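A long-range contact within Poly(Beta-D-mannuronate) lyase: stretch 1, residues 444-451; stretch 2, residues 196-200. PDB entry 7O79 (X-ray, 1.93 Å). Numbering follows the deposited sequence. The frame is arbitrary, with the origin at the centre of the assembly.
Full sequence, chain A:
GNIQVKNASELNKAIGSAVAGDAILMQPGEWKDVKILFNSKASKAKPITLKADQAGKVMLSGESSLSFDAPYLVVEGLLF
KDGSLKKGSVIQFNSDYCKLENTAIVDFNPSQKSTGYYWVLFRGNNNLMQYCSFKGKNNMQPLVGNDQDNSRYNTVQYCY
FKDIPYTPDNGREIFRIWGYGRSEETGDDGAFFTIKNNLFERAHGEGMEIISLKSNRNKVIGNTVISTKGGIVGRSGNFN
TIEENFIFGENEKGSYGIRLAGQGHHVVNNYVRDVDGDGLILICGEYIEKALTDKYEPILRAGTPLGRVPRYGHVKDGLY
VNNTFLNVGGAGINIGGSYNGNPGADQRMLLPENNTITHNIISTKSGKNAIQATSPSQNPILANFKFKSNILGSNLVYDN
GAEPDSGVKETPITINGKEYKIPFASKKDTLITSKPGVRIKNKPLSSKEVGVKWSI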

# COMPACT_ATOMS: atom_id res chain seq x y z
N PRO A 444 -10.22 10.81 -11.62
CA PRO A 444 -10.01 9.41 -11.21
C PRO A 444 -9.65 8.55 -12.41
O PRO A 444 -9.84 8.93 -13.56
CB PRO A 444 -11.36 9.00 -10.60
CG PRO A 444 -12.15 10.28 -10.45
CD PRO A 444 -11.62 11.25 -11.45
N LEU A 445 -9.13 7.36 -12.13
CA LEU A 445 -8.63 6.48 -13.18
C LEU A 445 -9.71 5.51 -13.65
O LEU A 445 -10.39 4.87 -12.84
CB LEU A 445 -7.40 5.70 -12.71
CG LEU A 445 -6.20 6.52 -12.23
CD1 LEU A 445 -5.32 5.62 -11.42
CD2 LEU A 445 -5.45 7.07 -13.41
N SER A 446 -9.85 5.40 -14.96
CA SER A 446 -10.62 4.33 -15.57
C SER A 446 -9.72 3.11 -15.77
O SER A 446 -8.49 3.22 -15.84
CB SER A 446 -11.18 4.77 -16.92
OG SER A 446 -10.14 4.83 -17.90
N SER A 447 -10.36 1.94 -15.87
CA SER A 447 -9.62 0.71 -16.12
C SER A 447 -8.96 0.69 -17.50
O SER A 447 -8.16 -0.22 -17.77
CB SER A 447 -10.54 -0.51 -15.96
OG SER A 447 -11.56 -0.53 -16.95
N LYS A 448 -9.28 1.64 -18.37
CA LYS A 448 -8.65 1.71 -19.69
C LYS A 448 -7.25 2.30 -19.64
O LYS A 448 -6.47 2.06 -20.57
CB LYS A 448 -9.52 2.54 -20.64
N GLU A 449 -6.91 3.07 -18.60
CA GLU A 449 -5.62 3.75 -18.52
C GLU A 449 -4.62 3.03 -17.62
O GLU A 449 -3.49 3.50 -17.46
CB GLU A 449 -5.80 5.18 -18.00
CG GLU A 449 -6.82 6.03 -18.74
CD GLU A 449 -7.28 7.23 -17.91
OE1 GLU A 449 -6.75 8.35 -18.12
OE2 GLU A 449 -8.17 7.07 -17.04
N VAL A 450 -5.02 1.91 -17.01
CA VAL A 450 -4.19 1.18 -16.07
C VAL A 450 -4.23 -0.30 -16.45
O VAL A 450 -5.08 -0.75 -17.21
CB VAL A 450 -4.67 1.36 -14.61
CG1 VAL A 450 -4.54 2.81 -14.17
CG2 VAL A 450 -6.09 0.88 -14.50
N GLY A 451 -3.29 -1.06 -15.87
CA GLY A 451 -3.17 -2.47 -16.16
C GLY A 451 -2.61 -2.73 -17.56
O GLY A 451 -2.12 -1.83 -18.26
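Stretch 2, residues 196-200: KNNLF

Packing of residues 196-200 against the loop 444-451, two segments of one chain whose touching residues are at least 246 positions apart in sequence. The contact buries 268 Å², both sides summed, and no hydrogen bond crosses it; the contacts are van der Waals, many of them methyls against backbone atoms. Stretch 1 has no regular helix or strand. Its central feature is a type I beta turn from Ser-446 to Glu-449, closed by the backbone hydrogen bond from Glu-449 N to Ser-446 O (3.2 Å). Stretch 2 passes through Asn-197, whose phi/psi of 51/45 puts it in the left-handed region, and then extends through Asn-198 into a strand at Leu-199 and Phe-200. The nearest CA pairs are Leu-445 CA to Leu-199 CA, 6.3 Å, and Val-450 CA to Asn-198 CA, 6.7 Å, so the later residue of stretch 2 pairs with the earlier residue of stretch 1, although the two stretches do not run side by side.

Leu-199 is the centre of the contact and, with 88 Å² covered, has the largest share of it. Its CA-to-CB bond points toward stretch 1, and chi1 t with chi2 p (179°, 60°), a common leucine rotamer, brings both methyls against the loop. CD1 lies 3.7 Å from Leu-445 O, while CD2 meets the start of the turn, 3.6 Å from Ser-447 CA and 3.9 Å from Ser-446 C. Ser-447 CB is 3.8 Å from the same CD2; the serine's CA-to-CB bond points sideways, and its CA comes slightly closer to the methyl than its CB does. Lower on the same side chain, Leu-199 CB is 3.6 Å from Val-450 CG2, an apolar contact made from just past the turn. The leucine is thus flanked by residues from before, within and after the turn.

Leu-445 also points toward its partner, with chi1 m and chi2 t (-58°, 162°). This conformation carries CD1 over the backbone of stretch 2, 3.3 Å from Asn-197 C and 3.4 Å from Asn-198 O, with Asn-197 CB at 4.2 Å. Val-450, buried and at chi1 m (-64°), splits its methyls: CG2 faces Leu-199, and CG1 is 3.7 Å from Asn-197 O. Asn-198 presents mainly backbone to the loop, because its CA-to-CB bond points away; its amide is hydrogen-bonded elsewhere in the structure.

The turn is braced by its own side chains. Ser-446, whose CA-to-CB bond points away from stretch 2, adopts chi1 p (74°), and its OG accepts a weak hydrogen bond from Lys-448 N (3.3 Å). Glu-449, at chi1 m and chi2 t, folds its carboxylate back so that OE2 accepts a hydrogen bond from Ser-446 N (3.2 Å, 164°). Gly-451 leaves the turn region with a positive phi of 72°, a value that favours glycine.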

# COMPACT_ATOMS: atom_id res chain seq x y z
N LYS A 196 1.47 4.79 -7.05
CA LYS A 196 1.01 5.98 -7.77
C LYS A 196 0.11 5.62 -8.94
O LYS A 196 0.42 4.69 -9.70
CB LYS A 196 2.20 6.81 -8.25
CG LYS A 196 1.85 8.07 -9.08
CD LYS A 196 3.16 8.71 -9.60
CE LYS A 196 2.95 9.57 -10.85
NZ LYS A 196 3.11 8.73 -12.10
N ASN A 197 -1.01 6.34 -9.07
CA ASN A 197 -1.91 6.23 -10.22
C ASN A 197 -2.28 4.78 -10.49
O ASN A 197 -2.28 4.32 -11.63
CB ASN A 197 -1.31 6.86 -11.49
CG ASN A 197 -1.05 8.34 -11.35
OD1 ASN A 197 -1.75 9.04 -10.64
ND2 ASN A 197 -0.05 8.83 -12.07
N ASN A 198 -2.63 4.04 -9.43
CA ASN A 198 -3.17 2.70 -9.60
C ASN A 198 -4.68 2.70 -9.38
O ASN A 198 -5.23 3.58 -8.70
CB ASN A 198 -2.51 1.71 -8.63
CG ASN A 198 -1.02 1.66 -8.78
OD1 ASN A 198 -0.50 1.12 -9.76
ND2 ASN A 198 -0.31 2.28 -7.84
N LEU A 199 -5.34 1.70 -9.95
CA LEU A 199 -6.77 1.48 -9.80
C LEU A 199 -7.02 0.22 -8.97
O LEU A 199 -6.55 -0.87 -9.32
CB LEU A 199 -7.45 1.36 -11.16
CG LEU A 199 -8.95 1.09 -11.16
CD1 LEU A 199 -9.74 2.18 -10.45
CD2 LEU A 199 -9.47 0.94 -12.58
N PHE A 200 -7.82 0.34 -7.93
CA PHE A 200 -8.21 -0.78 -7.11
C PHE A 200 -9.73 -0.95 -7.25
O PHE A 200 -10.45 -0.01 -7.08
CB PHE A 200 -7.89 -0.56 -5.65
CG PHE A 200 -6.45 -0.33 -5.34
CD1 PHE A 200 -5.86 0.89 -5.57
CD2 PHE A 200 -5.71 -1.29 -4.74
CE1 PHE A 200 -4.55 1.10 -5.25
CE2 PHE A 200 -4.40 -1.08 -4.43
CZ PHE A 200 -3.82 0.11 -4.69